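Local coordinates for lysyl-trna-dependent l-ysyl-phosphatidylgycerol synthase (Bacillus licheniformis, PDB 4V36), which probably transfers lysine from lysyl-tRNA to phosphatidylglycerol, a lipid modification linked to bacterial resistance, at residues 59-64 with 79-84; 65-70 with 103-108. All coordinates share one frame; numbering follows the deposited sequence.

Interaction 1 of 2, residues 59-64 with 79-84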
loop_
_atom_site.group_PDB
_atom_site.type_symbol
_atom_site.label_atom_id
_atom_site.label_comp_id
_atom_site.label_asym_id
_atom_site.label_seq_id
_atom_site.Cartn_x
_atom_site.Cartn_y
_atom_site.Cartn_z
ATOM N N GLN A 59 0.491 24.700 -3.354
ATOM C CA GLN A 59 -0.460 25.193 -2.367
ATOM C C GLN A 59 -1.501 24.126 -2.043
ATOM O O GLN A 59 -2.600 24.438 -1.586
ATOM C CB GLN A 59 -1.149 26.467 -2.865
ATOM C CG GLN A 59 -0.232 27.678 -2.984
ATOM C CD GLN A 59 0.661 27.626 -4.211
ATOM O OE1 GLN A 59 0.255 27.144 -5.268
ATOM N NE2 GLN A 59 1.886 28.118 -4.072
ATOM N N ARG A 60 -1.150 22.867 -2.283
ATOM C CA ARG A 60 -2.077 21.762 -2.057
ATOM C C ARG A 60 -1.437 20.635 -1.250
ATOM O O ARG A 60 -0.340 20.176 -1.566
ATOM C CB ARG A 60 -2.598 21.221 -3.392
ATOM C CG ARG A 60 -3.258 22.281 -4.263
ATOM C CD ARG A 60 -3.831 21.696 -5.541
ATOM N NE ARG A 60 -4.302 22.744 -6.442
ATOM C CZ ARG A 60 -4.999 22.520 -7.551
ATOM N NH1 ARG A 60 -5.316 21.280 -7.900
ATOM N NH2 ARG A 60 -5.384 23.537 -8.309
ATOM N N LEU A 61 -2.134 20.195 -0.205
ATOM C CA LEU A 61 -1.650 19.118 0.652
ATOM C C LEU A 61 -2.376 17.808 0.352
ATOM O O LEU A 61 -3.605 17.771 0.302
ATOM C CB LEU A 61 -1.828 19.485 2.127
ATOM C CG LEU A 61 -1.193 20.786 2.623
ATOM C CD1 LEU A 61 -1.607 21.062 4.058
ATOM C CD2 LEU A 61 0.321 20.729 2.508
ATOM N N VAL A 62 -1.614 16.736 0.157
ATOM C CA VAL A 62 -2.199 15.427 -0.114
ATOM C C VAL A 62 -2.016 14.483 1.070
ATOM O O VAL A 62 -0.897 14.084 1.389
ATOM C CB VAL A 62 -1.587 14.779 -1.371
ATOM C CG1 VAL A 62 -2.291 13.466 -1.684
ATOM C CG2 VAL A 62 -1.674 15.729 -2.555
ATOM N N VAL A 63 -3.123 14.129 1.715
ATOM C CA VAL A 63 -3.098 13.216 2.853
ATOM C C VAL A 63 -3.157 11.764 2.387
ATOM O O VAL A 63 -3.939 11.421 1.501
ATOM C CB VAL A 63 -4.269 13.491 3.819
ATOM C CG1 VAL A 63 -4.259 12.505 4.977
ATOM C CG2 VAL A 63 -4.211 14.920 4.330
ATOM N N LEU A 64 -2.323 10.915 2.983
ATOM C CA LEU A 64 -2.313 9.497 2.644
ATOM C C LEU A 64 -3.224 8.695 3.570
ATOM O O LEU A 64 -2.863 8.399 4.709
ATOM C CB LEU A 64 -0.889 8.941 2.702
ATOM C CG LEU A 64 -0.733 7.474 2.294
ATOM C CD1 LEU A 64 -1.197 7.269 0.860
ATOM C CD2 LEU A 64 0.704 7.012 2.464
ATOM N N LYS A 79 -10.247 18.146 11.929
ATOM C CA LYS A 79 -10.663 19.523 12.170
ATOM C C LYS A 79 -9.460 20.449 12.323
ATOM O O LYS A 79 -9.416 21.524 11.730
ATOM C CB LYS A 79 -11.547 19.597 13.417
ATOM C CG LYS A 79 -12.073 20.985 13.739
ATOM C CD LYS A 79 -12.971 20.949 14.966
ATOM C CE LYS A 79 -13.520 22.325 15.301
ATOM N NZ LYS A 79 -14.393 22.289 16.506
ATOM N N GLU A 80 -8.485 20.019 13.118
ATOM C CA GLU A 80 -7.285 20.813 13.364
ATOM C C GLU A 80 -6.415 20.939 12.117
ATOM O O GLU A 80 -5.889 22.012 11.825
ATOM C CB GLU A 80 -6.468 20.206 14.507
ATOM C CG GLU A 80 -7.154 20.264 15.861
ATOM C CD GLU A 80 -6.369 19.547 16.942
ATOM O OE1 GLU A 80 -5.374 18.869 16.608
ATOM O OE2 GLU A 80 -6.746 19.660 18.127
ATOM N N PHE A 81 -6.265 19.837 11.388
ATOM C CA PHE A 81 -5.437 19.818 10.186
ATOM C C PHE A 81 -6.009 20.725 9.101
ATOM O O PHE A 81 -5.281 21.501 8.484
ATOM C CB PHE A 81 -5.294 18.390 9.657
ATOM C CG PHE A 81 -4.435 18.280 8.430
ATOM C CD1 PHE A 81 -3.055 18.336 8.528
ATOM C CD2 PHE A 81 -5.007 18.114 7.179
ATOM C CE1 PHE A 81 -2.261 18.237 7.401
ATOM C CE2 PHE A 81 -4.217 18.013 6.050
ATOM C CZ PHE A 81 -2.843 18.074 6.161
ATOM N N LEU A 82 -7.316 20.621 8.873
ATOM C CA LEU A 82 -7.988 21.450 7.877
ATOM C C LEU A 82 -7.968 22.922 8.277
ATOM O O LEU A 82 -7.842 23.802 7.425
ATOM C CB LEU A 82 -9.428 20.981 7.668
ATOM C CG LEU A 82 -9.609 19.662 6.914
ATOM C CD1 LEU A 82 -11.069 19.247 6.893
ATOM C CD2 LEU A 82 -9.073 19.784 5.501
ATOM N N HIS A 83 -8.095 23.185 9.574
ATOM C CA HIS A 83 -8.053 24.551 10.082
ATOM C C HIS A 83 -6.660 25.146 9.912
ATOM O O HIS A 83 -6.512 26.297 9.502
ATOM C CB HIS A 83 -8.470 24.598 11.552
ATOM C CG HIS A 83 -8.452 25.974 12.141
ATOM N ND1 HIS A 83 -7.333 26.515 12.737
ATOM C CD2 HIS A 83 -9.416 26.922 12.222
ATOM C CE1 HIS A 83 -7.609 27.735 13.161
ATOM N NE2 HIS A 83 -8.867 28.006 12.861
ATOM N N ALA A 84 -5.643 24.353 10.230
ATOM C CA ALA A 84 -4.259 24.790 10.100
ATOM C C ALA A 84 -3.904 25.045 8.638
ATOM O O ALA A 84 -3.068 25.894 8.329
ATOM C CB ALA A 84 -3.319 23.759 10.701
#
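Phe81 reaches from helix 74-87 to strand 60-69 and ends between Leu61 and Val63. The far rim of its ring does the touching: CE2 lies 3.5 Å from Val63 CG2, and CZ is 3.9 Å from both Val63 CG2 and Leu61 CD1. Both methyl groups approach the ring obliquely. The side chains of Phe81 and Val63 run alongside each other, pointing opposite ways, whereas Leu61 crosses the ring at a slant. With CG trans to the backbone N (chi1 -179°), the phenyl stands off the helix and spans a gap of 10.1 Å from Val63 CA to Phe81 CA. Val63 adds a single branch, CG2, which lies trans to its own carbonyl carbon. Alternation along the strand turns Leu61 and Val63 to the helix and Val62 to the other face, where it packs on Val326 and Leu329 of helix 319-330. Further out, the ring of Phe43 meets Phe81 edge-to-face and that of Phe54 inclines to it at about 60°; Ile52 and Val92 add aliphatic contacts. Backbone hydrogen bonds of Leu61 and Val63 with Ile93 hold the strand beside 91-97, the second strand of this beta-alpha-beta unit. All three touching residues are buried, and they meet through carbon alone: the helix is seated on the sheet by apolar packing without polar pairing between these segments.

Interaction 2 of 2, residues 65-70 with 103-108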
loop_
_atom_site.group_PDB
_atom_site.type_symbol
_atom_site.label_atom_id
_atom_site.label_comp_id
_atom_site.label_asym_id
_atom_site.label_seq_id
_atom_site.Cartn_x
_atom_site.Cartn_y
_atom_site.Cartn_z
ATOM N N GLY A 65 -4.410 8.354 3.076
ATOM C CA GLY A 65 -5.343 7.528 3.818
ATOM C C GLY A 65 -6.058 8.249 4.944
ATOM O O GLY A 65 -5.953 9.467 5.087
ATOM N N ASP A 66 -6.799 7.484 5.739
ATOM C CA ASP A 66 -7.467 8.011 6.922
ATOM C C ASP A 66 -6.441 8.244 8.031
ATOM O O ASP A 66 -5.313 7.761 7.937
ATOM C CB ASP A 66 -8.565 7.046 7.385
ATOM C CG ASP A 66 -9.706 6.945 6.392
ATOM O OD1 ASP A 66 -10.501 7.905 6.302
ATOM O OD2 ASP A 66 -9.814 5.905 5.709
ATOM N N PRO A 67 -6.818 9.000 9.077
ATOM C CA PRO A 67 -5.886 9.181 10.195
ATOM C C PRO A 67 -5.530 7.869 10.891
ATOM O O PRO A 67 -6.252 6.880 10.760
ATOM C CB PRO A 67 -6.656 10.102 11.148
ATOM C CG PRO A 67 -7.605 10.836 10.275
ATOM C CD PRO A 67 -8.011 9.855 9.215
ATOM N N SER A 68 -4.418 7.866 11.618
ATOM C CA SER A 68 -4.007 6.700 12.390
ATOM C C SER A 68 -4.240 6.952 13.874
ATOM O O SER A 68 -4.221 8.097 14.322
ATOM C CB SER A 68 -2.536 6.369 12.131
ATOM O OG SER A 68 -2.295 6.140 10.754
ATOM N N GLY A 69 -4.463 5.883 14.632
ATOM C CA GLY A 69 -4.660 5.999 16.065
ATOM C C GLY A 69 -6.088 5.740 16.504
ATOM O O GLY A 69 -6.806 4.960 15.879
ATOM N N ARG A 70 -6.497 6.397 17.586
ATOM C CA ARG A 70 -7.838 6.222 18.138
ATOM C C ARG A 70 -8.887 6.918 17.278
ATOM O O ARG A 70 -8.804 8.122 17.035
ATOM C CB ARG A 70 -7.898 6.750 19.572
ATOM N N ALA A 103 -18.145 10.071 6.524
ATOM C CA ALA A 103 -18.875 11.037 7.338
ATOM C C ALA A 103 -17.945 12.099 7.918
ATOM O O ALA A 103 -18.361 13.228 8.175
ATOM C CB ALA A 103 -19.625 10.326 8.453
ATOM N N LEU A 104 -16.686 11.726 8.118
ATOM C CA LEU A 104 -15.689 12.636 8.671
ATOM C C LEU A 104 -15.360 13.772 7.708
ATOM O O LEU A 104 -15.043 14.884 8.131
ATOM C CB LEU A 104 -14.409 11.872 9.022
ATOM C CG LEU A 104 -14.517 10.764 10.072
ATOM C CD1 LEU A 104 -13.211 9.992 10.169
ATOM C CD2 LEU A 104 -14.895 11.347 11.422
ATOM N N TYR A 105 -15.438 13.488 6.412
ATOM C CA TYR A 105 -15.030 14.451 5.396
ATOM C C TYR A 105 -16.224 15.126 4.732
ATOM O O TYR A 105 -16.100 16.221 4.183
ATOM C CB TYR A 105 -14.161 13.764 4.339
ATOM C CG TYR A 105 -13.051 12.923 4.924
ATOM C CD1 TYR A 105 -11.851 13.499 5.320
ATOM C CD2 TYR A 105 -13.204 11.553 5.085
ATOM C CE1 TYR A 105 -10.835 12.733 5.858
ATOM C CE2 TYR A 105 -12.193 10.779 5.622
ATOM C CZ TYR A 105 -11.011 11.373 6.006
ATOM O OH TYR A 105 -10.003 10.607 6.542
ATOM N N HIS A 106 -17.379 14.471 4.783
ATOM C CA HIS A 106 -18.587 15.000 4.159
ATOM C C HIS A 106 -19.048 16.288 4.835
ATOM O O HIS A 106 -19.630 17.162 4.193
ATOM C CB HIS A 106 -19.707 13.959 4.195
ATOM C CG HIS A 106 -20.939 14.370 3.450
ATOM N ND1 HIS A 106 -20.927 15.342 2.471
ATOM C CD2 HIS A 106 -22.220 13.944 3.540
ATOM C CE1 HIS A 106 -22.149 15.494 1.991
ATOM N NE2 HIS A 106 -22.952 14.657 2.623
ATOM N N ASP A 107 -18.779 16.403 6.132
ATOM C CA ASP A 107 -19.177 17.580 6.897
ATOM C C ASP A 107 -18.367 18.813 6.508
ATOM O O ASP A 107 -18.769 19.942 6.790
ATOM C CB ASP A 107 -19.037 17.313 8.398
ATOM C CG ASP A 107 -20.036 16.289 8.903
ATOM O OD1 ASP A 107 -21.148 16.212 8.336
ATOM O OD2 ASP A 107 -19.711 15.564 9.867
ATOM N N PHE A 108 -17.229 18.593 5.862
ATOM C CA PHE A 108 -16.391 19.694 5.402
ATOM C C PHE A 108 -16.603 19.957 3.915
ATOM O O PHE A 108 -15.819 20.661 3.280
ATOM C CB PHE A 108 -14.916 19.404 5.687
ATOM C CG PHE A 108 -14.587 19.327 7.150
ATOM C CD1 PHE A 108 -14.307 20.477 7.872
ATOM C CD2 PHE A 108 -14.558 18.107 7.805
ATOM C CE1 PHE A 108 -14.004 20.411 9.219
ATOM C CE2 PHE A 108 -14.255 18.034 9.152
ATOM C CZ PHE A 108 -13.978 19.188 9.861
HETATM O O HOH W 1 -7.008 11.521 6.634
#
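Asp66 and Tyr105 meet across backbones that stay well apart, 9.6 Å at the nearest CA pair, Asp66 CA to Leu104 CA, so side chains bridge the gap. The contact lies beside the central sheet of a domain whose family is grouped with the acetyltransferases: the break in strand 60-69, where Gly65 still pairs with Tyr95 of strand 91-97, is tied to the short, weakly bonded helix 102-106. The Tyr105 hydroxyl is the meeting point. It donates a hydrogen bond of 2.8 Å from OH to Asp66 OD1, on the anti side of the carboxylate and 26° out of its plane. OD1 itself lies at the edge of the tyrosine ring, near the ring plane, and the two flat groups are turned 37° against each other. Asp66 holds CG trans to its carbonyl carbon (chi1 -67°), which swings the carboxylate toward the ring although CB does not head straight for the helix. From another direction Pro67 brings its CD to 3.4 Å from Tyr105 OH. The other carboxylate oxygen, Asp66 OD2, accepts from Glu98 N, a second grip that limits rotation of the group; the Asp101 carboxylate is close by, and that backbone N-H would probably offset some of the like charge. The ring of Tyr105 carries Leu104 CB over one face, offset toward the rim, and is further packed by Phe94, whose ring meets it at a steep tilt, and by Ile78 of helix 74-87. Tyr105 OH thus acts in two roles, as donor to the aspartate and as acceptor from a bridging water, whose oxygen lies 3.1 Å from Tyr105 OH and 2.8 Å from Gly65 O, donating to both.

From the N terminus the segments run 59-64, 65-70, 79-84, 103-108, the first two following directly on each other along the interrupted strand 60-69. Interaction 1 closes a loop of 14 residues when helix 74-87 folds back on that strand; interaction 2 closes one of 32, which takes in the helix and strand 91-97 before reaching helix 102-106. Because 65-70 falls inside the first loop and 103-108 beyond it, the two contacts cross rather than nest. Their centres are 11 Å apart, and their later segments touch directly, with Leu82 CD1 3.5 Å from Phe108 CG. Together they tie successive parts of one interrupted strand to two successive helices.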